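Local coordinates for protein ParA (Salmonella enterica subsp. enterica serovar Newport str. SL317, PDB 3EZF) that probably binds adenine nucleotides and DNA as a ParA-type ATPase of plasmid partition, and regulates transcription with ADP as mediator, at residues P53-I59 with Y96-I101; Y104-K109 with I395-R399; W219-V223 with Q232-L236. All coordinates share one frame; numbering follows the deposited sequence.

Interaction 1 (P53-I59 with Y96-I101); sequences PKLSRRI and YAHRKI. With SO4 (sulfate ion), chain H; SO4 (sulfate ion), chain D.
Leu-55 covers one face of the Tyr-96 ring, while the backbone carbonyl of Pro-53 comes to the ring's edge. Leu-55 CD1 stands 4.0 Å from the ring centroid, a CH-pi contact over the face. At the edge, Tyr-96 OH donates to Pro-53 O across 2.9 Å, approaching in the carbonyl plane on a lone pair. The guanidinium of Arg-99 is bordered in a similar way: Ile-59 CG2 lies over one face, 3.2 Å from Arg-99 NE, and a sulfate oxygen and Arg-58 NH2 lie at the rim. The first torsion of Ile-59 (chi1 -51°) sets CG2 anti to the backbone N, and it is this branch that lies over the Arg-99 guanidinium, while CD1 on the other branch reaches a face of the Arg-58 guanidinium.

These residues belong to the winged helix-turn-helix domain. Segment 53-59 runs from the turn after helix 46-50 into helix 57-69, where Ser-56 is the N-cap, its OG accepting from Ile-59 N at 3.2 Å. Helix 89-98 closes in a Schellman motif, with Ile-101 N bonded to Tyr-96 O and Lys-100 at positive phi.

Beyond Ile-59 the two arginines converge on one sulfate, the guanidinium planes of Arg-58 and Arg-99 51° apart. Arg-58 NH1 donates to O4 at 2.7 Å and NH2 to O1, whereas Arg-99 NH1 and NH2 both grip O3, at 3.0 Å and 3.1 Å. The anion probably offsets the charge of the two groups, and Gln-62 gives Arg-58 NH2 another acceptor. Lys-54, its CB against Ile-101 CD1, sends NZ to a second sulfate.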
loop_
_atom_site.group_PDB
_atom_site.type_symbol
_atom_site.label_atom_id
_atom_site.label_comp_id
_atom_site.label_asym_id
_atom_site.label_seq_id
_atom_site.Cartn_x
_atom_site.Cartn_y
_atom_site.Cartn_z
ATOM N N PRO A 53 14.789 28.247 -22.851
ATOM C CA PRO A 53 14.231 29.571 -22.577
ATOM C C PRO A 53 15.269 30.657 -22.338
ATOM O O PRO A 53 16.310 30.413 -21.751
ATOM C CB PRO A 53 13.371 29.333 -21.335
ATOM C CG PRO A 53 12.896 27.960 -21.535
ATOM C CD PRO A 53 14.143 27.238 -21.994
ATOM N N LYS A 54 14.956 31.862 -22.790
ATOM C CA LYS A 54 15.821 33.017 -22.623
ATOM C C LYS A 54 17.245 32.820 -23.135
ATOM O O LYS A 54 18.158 33.532 -22.710
ATOM C CB LYS A 54 15.850 33.411 -21.146
ATOM C CG LYS A 54 14.479 33.402 -20.496
ATOM C CD LYS A 54 13.487 34.301 -21.241
ATOM C CE LYS A 54 13.503 35.735 -20.741
ATOM N NZ LYS A 54 12.870 35.862 -19.388
ATOM N N LEU A 55 17.437 31.873 -24.049
ATOM C CA LEU A 55 18.771 31.605 -24.586
ATOM C C LEU A 55 18.740 31.381 -26.098
ATOM O O LEU A 55 17.687 31.110 -26.680
ATOM C CB LEU A 55 19.392 30.372 -23.907
ATOM C CG LEU A 55 19.506 30.329 -22.374
ATOM C CD1 LEU A 55 20.142 29.025 -21.979
ATOM C CD2 LEU A 55 20.306 31.492 -21.831
ATOM N N SER A 56 19.909 31.477 -26.718
ATOM C CA SER A 56 20.051 31.307 -28.147
ATOM C C SER A 56 21.487 30.904 -28.421
ATOM O O SER A 56 22.346 31.054 -27.559
ATOM C CB SER A 56 19.760 32.627 -28.834
ATOM O OG SER A 56 20.765 33.568 -28.512
ATOM N N ARG A 57 21.756 30.409 -29.626
ATOM C CA ARG A 57 23.110 29.999 -29.980
ATOM C C ARG A 57 24.125 31.134 -29.813
ATOM O O ARG A 57 25.318 30.884 -29.661
ATOM C CB ARG A 57 23.149 29.453 -31.413
ATOM C CG ARG A 57 22.332 28.167 -31.622
ATOM C CD ARG A 57 22.771 27.416 -32.882
ATOM N NE ARG A 57 22.007 26.188 -33.117
ATOM C CZ ARG A 57 22.211 25.365 -34.147
ATOM N NH1 ARG A 57 23.156 25.634 -35.033
ATOM N NH2 ARG A 57 21.473 24.270 -34.301
ATOM N N ARG A 58 23.652 32.379 -29.826
ATOM C CA ARG A 58 24.540 33.528 -29.669
ATOM C C ARG A 58 24.816 33.729 -28.186
ATOM O O ARG A 58 25.956 33.992 -27.801
ATOM C CB ARG A 58 23.899 34.787 -30.267
ATOM C CG ARG A 58 24.811 36.013 -30.342
ATOM C CD ARG A 58 24.814 36.820 -29.054
ATOM N NE ARG A 58 23.509 37.426 -28.781
ATOM C CZ ARG A 58 23.202 38.092 -27.667
ATOM N NH1 ARG A 58 21.988 38.610 -27.511
ATOM N NH2 ARG A 58 24.106 38.232 -26.703
ATOM N N ILE A 59 23.773 33.591 -27.362
ATOM C CA ILE A 59 23.901 33.756 -25.909
ATOM C C ILE A 59 24.876 32.717 -25.349
ATOM O O ILE A 59 25.850 33.056 -24.673
ATOM C CB ILE A 59 22.560 33.529 -25.175
ATOM C CG1 ILE A 59 21.442 34.368 -25.803
ATOM C CG2 ILE A 59 22.740 33.812 -23.681
ATOM C CD1 ILE A 59 21.490 35.816 -25.485
ATOM N N TYR A 96 22.945 30.318 -16.946
ATOM C CA TYR A 96 21.767 31.140 -16.655
ATOM C C TYR A 96 22.137 32.106 -15.542
ATOM O O TYR A 96 21.596 33.219 -15.451
ATOM C CB TYR A 96 20.590 30.283 -16.177
ATOM C CG TYR A 96 19.706 29.713 -17.255
ATOM C CD1 TYR A 96 19.632 28.342 -17.468
ATOM C CD2 TYR A 96 18.898 30.544 -18.030
ATOM C CE1 TYR A 96 18.778 27.815 -18.427
ATOM C CE2 TYR A 96 18.032 30.027 -19.000
ATOM C CZ TYR A 96 17.974 28.662 -19.193
ATOM O OH TYR A 96 17.137 28.130 -20.155
ATOM N N ALA A 97 23.058 31.673 -14.685
ATOM C CA ALA A 97 23.482 32.505 -13.567
ATOM C C ALA A 97 24.414 33.593 -14.083
ATOM O O ALA A 97 24.346 34.752 -13.656
ATOM C CB ALA A 97 24.178 31.660 -12.512
ATOM N N HIS A 98 25.283 33.222 -15.012
ATOM C CA HIS A 98 26.199 34.185 -15.583
ATOM C C HIS A 98 25.373 35.231 -16.334
ATOM O O HIS A 98 25.672 36.416 -16.296
ATOM C CB HIS A 98 27.148 33.477 -16.528
ATOM C CG HIS A 98 28.108 34.392 -17.204
ATOM N ND1 HIS A 98 28.500 34.215 -18.515
ATOM C CD2 HIS A 98 28.736 35.508 -16.772
ATOM C CE1 HIS A 98 29.321 35.188 -18.859
ATOM N NE2 HIS A 98 29.481 35.986 -17.822
ATOM N N ARG A 99 24.317 34.780 -17.000
ATOM C CA ARG A 99 23.425 35.659 -17.752
ATOM C C ARG A 99 22.545 36.461 -16.797
ATOM O O ARG A 99 21.570 37.103 -17.206
ATOM C CB ARG A 99 22.545 34.818 -18.681
ATOM C CG ARG A 99 22.691 35.159 -20.146
ATOM C CD ARG A 99 24.162 35.328 -20.498
ATOM N NE ARG A 99 24.382 35.796 -21.863
ATOM C CZ ARG A 99 23.707 36.785 -22.439
ATOM N NH1 ARG A 99 22.749 37.426 -21.778
ATOM N NH2 ARG A 99 23.997 37.138 -23.686
ATOM N N LYS A 100 22.899 36.404 -15.519
ATOM C CA LYS A 100 22.168 37.093 -14.461
ATOM C C LYS A 100 20.650 36.931 -14.502
ATOM O O LYS A 100 19.918 37.898 -14.294
ATOM C CB LYS A 100 22.535 38.579 -14.438
ATOM C CG LYS A 100 23.830 38.855 -13.684
ATOM C CD LYS A 100 24.051 40.332 -13.419
ATOM C CE LYS A 100 24.510 41.088 -14.660
ATOM N NZ LYS A 100 24.750 42.537 -14.333
ATOM N N ILE A 101 20.184 35.709 -14.762
ATOM C CA ILE A 101 18.749 35.425 -14.799
ATOM C C ILE A 101 18.355 34.904 -13.421
ATOM O O ILE A 101 18.785 33.826 -13.002
ATOM C CB ILE A 101 18.412 34.364 -15.855
ATOM C CG1 ILE A 101 18.780 34.886 -17.241
ATOM C CG2 ILE A 101 16.938 34.022 -15.797
ATOM C CD1 ILE A 101 18.774 33.821 -18.305
HETATM S S SO4 H . 22.244 40.686 -24.568
HETATM O O1 SO4 H . 23.706 40.780 -24.764
HETATM O O2 SO4 H . 21.786 41.811 -23.727
HETATM O O3 SO4 H . 21.927 39.408 -23.903
HETATM O O4 SO4 H . 21.555 40.745 -25.871
HETATM S S SO4 D . 9.332 34.903 -19.602
HETATM O O1 SO4 D . 10.159 35.980 -19.019
HETATM O O2 SO4 D . 8.588 34.229 -18.523
HETATM O O3 SO4 D . 10.200 33.929 -20.290
HETATM O O4 SO4 D . 8.380 35.470 -20.581
#

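Interaction 2 (Y104-K109 with I395-R399); sequences YRDIHK and IEFVR. With SO4 (sulfate ion), chain B; SO4 (sulfate ion), chain C.
The guanidinium of Arg-399 lies flat against the imidazole of His-108, with centres 4.0 Å apart and planes inclined by 22°. It is an offset stack, with His-108 ND1 over the middle of the guanidinium. Ile-107 CG2 covers the opposite face of the same imidazole, over its centre, and the ring is sandwiched between the isoleucine and the arginine. Tyr-104 meets Arg-399 from the opposite direction. Arg-399 NH2 donates to Tyr-104 OH over 2.7 Å, the hydroxyl oxygen lying 19° out of the guanidinium plane, and a weak bond from NE reaches the same oxygen.

Segment 104-109 lies in the loop between helix 89-98 of the winged helix-turn-helix domain and strand 112-116 of the P-loop NTPase-type sheet, and the contact ties it to the last turns of the C-terminal helix 378-400. Tyr-104 also packs edge-to-face on Phe-250, at the start of a neighbouring strand of that sheet.

Glu-396, one turn before Arg-399, brings its carboxylate up nearly at right angles to the imidazole, the planes 82° apart. His-108 NE2 donates to the syn lone pair of Glu-396 OE1 at 2.5 Å in a His-carboxylate hydrogen bond. The other oxygen, OE2, accepts a hydrogen bond from Tyr-104 OH, though OE2 is less surely placed. A sulfate lies near the other ring nitrogen, with O4 2.6 Å from His-108 ND1 and O3 held by Lys-109 N at 2.9 Å. Anionic groups at both nitrogens may favour a protonated imidazole, which the stacked guanidinium would oppose. A second sulfate accepts from Arg-399 NH1 at 2.7 Å, giving the guanidinium an anionic partner at its edge.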
loop_
_atom_site.group_PDB
_atom_site.type_symbol
_atom_site.label_atom_id
_atom_site.label_comp_id
_atom_site.label_asym_id
_atom_site.label_seq_id
_atom_site.Cartn_x
_atom_site.Cartn_y
_atom_site.Cartn_z
ATOM N N TYR A 104 14.790 30.677 -8.806
ATOM C CA TYR A 104 13.536 30.584 -8.079
ATOM C C TYR A 104 13.660 31.098 -6.644
ATOM O O TYR A 104 12.712 31.656 -6.081
ATOM C CB TYR A 104 13.035 29.143 -8.086
ATOM C CG TYR A 104 11.634 29.030 -7.554
ATOM C CD1 TYR A 104 11.399 28.901 -6.183
ATOM C CD2 TYR A 104 10.534 29.089 -8.416
ATOM C CE1 TYR A 104 10.108 28.840 -5.680
ATOM C CE2 TYR A 104 9.237 29.029 -7.923
ATOM C CZ TYR A 104 9.028 28.902 -6.552
ATOM O OH TYR A 104 7.744 28.860 -6.050
ATOM N N ARG A 105 14.837 30.926 -6.060
ATOM C CA ARG A 105 15.074 31.378 -4.693
ATOM C C ARG A 105 15.265 32.904 -4.611
ATOM O O ARG A 105 15.534 33.446 -3.546
ATOM C CB ARG A 105 16.316 30.685 -4.128
ATOM C CG ARG A 105 17.592 31.262 -4.657
ATOM C CD ARG A 105 18.777 30.398 -4.332
ATOM N NE ARG A 105 18.779 29.166 -5.112
ATOM C CZ ARG A 105 19.812 28.334 -5.166
ATOM N NH1 ARG A 105 20.904 28.624 -4.481
ATOM N NH2 ARG A 105 19.756 27.222 -5.890
ATOM N N ASP A 106 15.141 33.597 -5.736
ATOM C CA ASP A 106 15.306 35.048 -5.743
ATOM C C ASP A 106 13.951 35.759 -5.847
ATOM O O ASP A 106 13.851 36.971 -5.652
ATOM C CB ASP A 106 16.204 35.469 -6.914
ATOM C CG ASP A 106 17.645 35.015 -6.744
ATOM O OD1 ASP A 106 18.168 34.319 -7.637
ATOM O OD2 ASP A 106 18.263 35.356 -5.716
ATOM N N ILE A 107 12.908 34.998 -6.145
ATOM C CA ILE A 107 11.577 35.559 -6.288
ATOM C C ILE A 107 10.721 35.260 -5.078
ATOM O O ILE A 107 10.020 36.139 -4.568
ATOM C CB ILE A 107 10.860 34.970 -7.525
ATOM C CG1 ILE A 107 11.441 35.562 -8.799
ATOM C CG2 ILE A 107 9.363 35.215 -7.431
ATOM C CD1 ILE A 107 12.921 35.413 -8.895
ATOM N N HIS A 108 10.790 34.016 -4.614
ATOM C CA HIS A 108 9.969 33.574 -3.495
ATOM C C HIS A 108 10.652 33.424 -2.143
ATOM O O HIS A 108 11.788 32.955 -2.064
ATOM C CB HIS A 108 9.333 32.243 -3.867
ATOM C CG HIS A 108 8.581 32.276 -5.158
ATOM N ND1 HIS A 108 7.297 32.773 -5.268
ATOM C CD2 HIS A 108 8.934 31.876 -6.399
ATOM C CE1 HIS A 108 6.896 32.670 -6.521
ATOM N NE2 HIS A 108 7.868 32.127 -7.229
ATOM N N LYS A 109 9.954 33.825 -1.077
ATOM C CA LYS A 109 10.500 33.654 0.263
ATOM C C LYS A 109 10.609 32.144 0.411
ATOM O O LYS A 109 10.056 31.400 -0.412
ATOM C CB LYS A 109 9.581 34.243 1.335
ATOM C CG LYS A 109 9.798 35.730 1.549
ATOM C CD LYS A 109 9.016 36.232 2.744
ATOM C CE LYS A 109 9.115 37.749 2.866
ATOM N NZ LYS A 109 8.282 38.249 4.000
ATOM N N ILE A 395 1.406 26.379 -9.289
ATOM C CA ILE A 395 2.026 26.876 -8.071
ATOM C C ILE A 395 2.295 28.359 -8.219
ATOM O O ILE A 395 1.841 29.145 -7.392
ATOM C CB ILE A 395 3.371 26.169 -7.758
ATOM C CG1 ILE A 395 3.124 24.822 -7.093
ATOM C CG2 ILE A 395 4.208 27.014 -6.807
ATOM C CD1 ILE A 395 2.502 23.822 -7.987
ATOM N N GLU A 396 3.019 28.741 -9.278
ATOM C CA GLU A 396 3.351 30.151 -9.507
ATOM C C GLU A 396 2.114 31.039 -9.550
ATOM O O GLU A 396 2.099 32.120 -8.957
ATOM C CB GLU A 396 4.178 30.312 -10.785
ATOM C CG GLU A 396 5.547 29.640 -10.697
ATOM C CD GLU A 396 6.291 29.981 -9.414
ATOM O OE1 GLU A 396 6.741 31.136 -9.266
ATOM O OE2 GLU A 396 6.416 29.091 -8.546
ATOM N N PHE A 397 1.071 30.568 -10.230
ATOM C CA PHE A 397 -0.172 31.315 -10.317
ATOM C C PHE A 397 -0.714 31.490 -8.919
ATOM O O PHE A 397 -0.841 32.606 -8.409
ATOM C CB PHE A 397 -1.205 30.551 -11.143
ATOM C CG PHE A 397 -2.604 31.121 -11.041
ATOM C CD1 PHE A 397 -2.889 32.387 -11.533
ATOM C CD2 PHE A 397 -3.629 30.393 -10.439
ATOM C CE1 PHE A 397 -4.166 32.917 -11.423
ATOM C CE2 PHE A 397 -4.907 30.914 -10.326
ATOM C CZ PHE A 397 -5.178 32.176 -10.819
ATOM N N VAL A 398 -1.033 30.354 -8.311
ATOM C CA VAL A 398 -1.583 30.300 -6.972
ATOM C C VAL A 398 -0.727 31.048 -5.952
ATOM O O VAL A 398 -1.245 31.713 -5.055
ATOM C CB VAL A 398 -1.729 28.850 -6.543
ATOM C CG1 VAL A 398 -2.432 28.775 -5.206
ATOM C CG2 VAL A 398 -2.494 28.079 -7.617
ATOM N N ARG A 399 0.587 30.932 -6.091
ATOM C CA ARG A 399 1.503 31.603 -5.193
ATOM C C ARG A 399 1.182 33.089 -5.150
ATOM O O ARG A 399 1.455 33.765 -4.161
ATOM C CB ARG A 399 2.932 31.387 -5.668
ATOM C CG ARG A 399 3.526 30.057 -5.276
ATOM C CD ARG A 399 4.256 30.184 -3.964
ATOM N NE ARG A 399 5.628 29.706 -4.082
ATOM C CZ ARG A 399 6.599 29.988 -3.218
ATOM N NH1 ARG A 399 6.351 30.751 -2.165
ATOM N NH2 ARG A 399 7.821 29.503 -3.400
HETATM S S SO4 B . 6.646 35.360 -2.761
HETATM O O1 SO4 B . 6.903 36.776 -2.440
HETATM O O2 SO4 B . 5.194 35.133 -2.883
HETATM O O3 SO4 B . 7.190 34.504 -1.691
HETATM O O4 SO4 B . 7.296 35.030 -4.038
HETATM S S SO4 C . 3.416 32.166 -0.442
HETATM O O1 SO4 C . 3.600 33.497 0.166
HETATM O O2 SO4 C . 1.979 31.913 -0.654
HETATM O O3 SO4 C . 3.970 31.133 0.456
HETATM O O4 SO4 C . 4.116 32.122 -1.736
#

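Interaction 3 (W219-V223 with Q232-L236); sequences WRELV and QYEIL. Unlike the reference sequence in segment 219-223: Arg-220 (reference Glu), Glu-221 (reference Asp). Unlike the reference sequence in segment 232-236: Gln-232 (reference Pro), Tyr-233 (reference Ser), Ile-235 (reference Val).
Trp-219 lays the edge of its indole along the backbone and side chain of Gln-232, with the benzo ring carried on toward Ile-235. Its CG lies opposite the backbone N (chi1 -170°), which swings the indole out from helix 219-226 across to the other segment. Trp-219 NE1 donates to Gln-232 O over 3.1 Å, a fairly straight bond at 159°. The oxygen lies close to the indole plane, whereas the N-H arrives somewhat tilted from the plane of the carbonyl. Asn-265 ND2 also donates to this carbonyl oxygen, which is thus held by two bonds. Beyond the pyrrole ring, Trp-219 CZ2 touches Ile-235 CG1 at 4.0 Å, again at the indole edge.

Both helices lie on the connection between strands 203-206 and 250-254 of the parallel sheet in the P-loop NTPase-type domain, and a short loop turns the chain from helix 219-226 to helix 235-241. Val-223, one turn after Trp-219, has CG2 over a face of the indole, and its CG1 reaches Ile-235 CD1 at 4.3 Å. It also packs on the Gln-232 backbone, with CG1 4.2 Å from Gln-232 CA. Glu-234 occupies the N-cap position of helix 235-241.

The extended Gln-232 side chain runs between Trp-219 and Arg-220, its amide nearly coplanar with the indole. The aliphatic part of Arg-220, from CB to CD, passes along that amide, while its guanidinium goes to a salt bridge with Glu-224. Gln-232 CG also lies over the centre of the Tyr-233 ring. Helix 261-267 adjoins the pair, with Pro-261 and Asn-265 against Trp-219 and Asn-265 OD1 accepting from Leu-236 N.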
loop_
_atom_site.group_PDB
_atom_site.type_symbol
_atom_site.label_atom_id
_atom_site.label_comp_id
_atom_site.label_asym_id
_atom_site.label_seq_id
_atom_site.Cartn_x
_atom_site.Cartn_y
_atom_site.Cartn_z
ATOM N N TRP A 219 2.356 7.974 19.106
ATOM C CA TRP A 219 2.770 9.357 18.924
ATOM C C TRP A 219 2.557 10.305 20.104
ATOM O O TRP A 219 3.536 10.829 20.645
ATOM C CB TRP A 219 2.118 9.949 17.662
ATOM C CG TRP A 219 2.691 11.303 17.286
ATOM C CD1 TRP A 219 2.089 12.518 17.449
ATOM C CD2 TRP A 219 4.000 11.574 16.753
ATOM N NE1 TRP A 219 2.935 13.524 17.053
ATOM C CE2 TRP A 219 4.112 12.974 16.616
ATOM C CE3 TRP A 219 5.083 10.771 16.373
ATOM C CZ2 TRP A 219 5.269 13.594 16.127
ATOM C CZ3 TRP A 219 6.233 11.380 15.887
ATOM C CH2 TRP A 219 6.314 12.782 15.763
ATOM N N ARG A 220 1.308 10.533 20.514
ATOM C CA ARG A 220 1.055 11.473 21.620
ATOM C C ARG A 220 1.903 11.203 22.839
ATOM O O ARG A 220 2.559 12.071 23.387
ATOM C CB ARG A 220 -0.417 11.482 22.050
ATOM C CG ARG A 220 -0.673 12.496 23.160
ATOM C CD ARG A 220 -2.118 12.949 23.249
ATOM N NE ARG A 220 -2.944 12.086 24.094
ATOM C CZ ARG A 220 -2.780 11.921 25.409
ATOM N NH1 ARG A 220 -1.806 12.562 26.047
ATOM N NH2 ARG A 220 -3.600 11.118 26.090
ATOM N N GLU A 221 1.834 9.965 23.264
ATOM C CA GLU A 221 2.574 9.441 24.382
ATOM C C GLU A 221 4.084 9.897 24.318
ATOM O O GLU A 221 4.659 10.450 25.283
ATOM C CB GLU A 221 2.424 7.900 24.259
ATOM C CG GLU A 221 1.113 7.165 24.953
ATOM C CD GLU A 221 -0.254 7.113 24.035
ATOM O OE1 GLU A 221 -0.721 7.903 23.098
ATOM O OE2 GLU A 221 -0.945 6.157 24.375
ATOM N N LEU A 222 4.724 9.600 23.181
ATOM C CA LEU A 222 6.137 9.939 22.933
ATOM C C LEU A 222 6.393 11.440 22.903
ATOM O O LEU A 222 7.446 11.904 23.335
ATOM C CB LEU A 222 6.616 9.366 21.596
ATOM C CG LEU A 222 6.854 7.862 21.559
ATOM C CD1 LEU A 222 7.075 7.392 20.130
ATOM C CD2 LEU A 222 8.045 7.527 22.428
ATOM N N VAL A 223 5.445 12.200 22.359
ATOM C CA VAL A 223 5.618 13.640 22.282
ATOM C C VAL A 223 5.647 14.179 23.695
ATOM O O VAL A 223 6.394 15.097 23.992
ATOM C CB VAL A 223 4.469 14.312 21.487
ATOM C CG1 VAL A 223 4.646 15.832 21.476
ATOM C CG2 VAL A 223 4.448 13.786 20.058
ATOM N N GLN A 232 1.518 18.099 19.585
ATOM C CA GLN A 232 1.737 16.952 18.717
ATOM C C GLN A 232 1.507 17.157 17.239
ATOM O O GLN A 232 1.984 16.368 16.439
ATOM C CB GLN A 232 0.880 15.772 19.167
ATOM C CG GLN A 232 -0.599 16.021 19.032
ATOM C CD GLN A 232 -1.415 14.846 19.470
ATOM O OE1 GLN A 232 -2.551 15.016 19.904
ATOM N NE2 GLN A 232 -0.850 13.639 19.353
ATOM N N TYR A 233 0.778 18.200 16.865
ATOM C CA TYR A 233 0.490 18.420 15.449
ATOM C C TYR A 233 1.242 19.585 14.812
ATOM O O TYR A 233 0.934 19.994 13.699
ATOM C CB TYR A 233 -1.031 18.584 15.242
ATOM C CG TYR A 233 -1.832 17.367 15.682
ATOM C CD1 TYR A 233 -3.005 17.508 16.428
ATOM C CD2 TYR A 233 -1.405 16.071 15.364
ATOM C CE1 TYR A 233 -3.729 16.392 16.846
ATOM C CE2 TYR A 233 -2.124 14.947 15.775
ATOM C CZ TYR A 233 -3.284 15.113 16.517
ATOM O OH TYR A 233 -3.991 14.003 16.931
ATOM N N GLU A 234 2.239 20.112 15.512
ATOM C CA GLU A 234 3.025 21.216 14.984
ATOM C C GLU A 234 4.496 20.846 14.961
ATOM O O GLU A 234 5.335 21.676 14.611
ATOM C CB GLU A 234 2.852 22.473 15.834
ATOM C CG GLU A 234 1.425 22.969 15.965
ATOM C CD GLU A 234 1.320 24.298 16.730
ATOM O OE1 GLU A 234 2.288 24.676 17.423
ATOM O OE2 GLU A 234 0.263 24.964 16.647
ATOM N N ILE A 235 4.815 19.607 15.333
ATOM C CA ILE A 235 6.207 19.165 15.355
ATOM C C ILE A 235 6.871 19.235 13.983
ATOM O O ILE A 235 7.970 19.755 13.860
ATOM C CB ILE A 235 6.360 17.718 15.866
ATOM C CG1 ILE A 235 5.513 17.487 17.121
ATOM C CG2 ILE A 235 7.824 17.458 16.177
ATOM C CD1 ILE A 235 5.789 18.470 18.239
ATOM N N LEU A 236 6.199 18.712 12.958
ATOM C CA LEU A 236 6.742 18.713 11.592
ATOM C C LEU A 236 7.197 20.107 11.145
ATOM O O LEU A 236 8.258 20.245 10.569
ATOM C CB LEU A 236 5.700 18.171 10.587
ATOM C CG LEU A 236 6.159 17.544 9.256
ATOM C CD1 LEU A 236 5.016 17.618 8.268
ATOM C CD2 LEU A 236 7.352 18.249 8.680
#

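Interactions 1 and 2 follow each other along the chain, with centres 21 Å apart: the first joins two parts of the winged helix-turn-helix domain, and the second fastens the loop 104-109 to the C-terminal helix. Interaction 3 lies across the chain's centre from interaction 1, their centres 47 Å apart, and about 30 Å from interaction 2, whose two segments bracket it in sequence. Sequence adjacency of the first two aside, none touches another. Four sulfates, probably from the crystallisation liquor, sit at basic groups of interactions 1 and 2. Those at interaction 1 could mark places for DNA phosphates. Interaction 3 is built instead around an indole and aliphatic side chains within the nucleotide-binding type of domain.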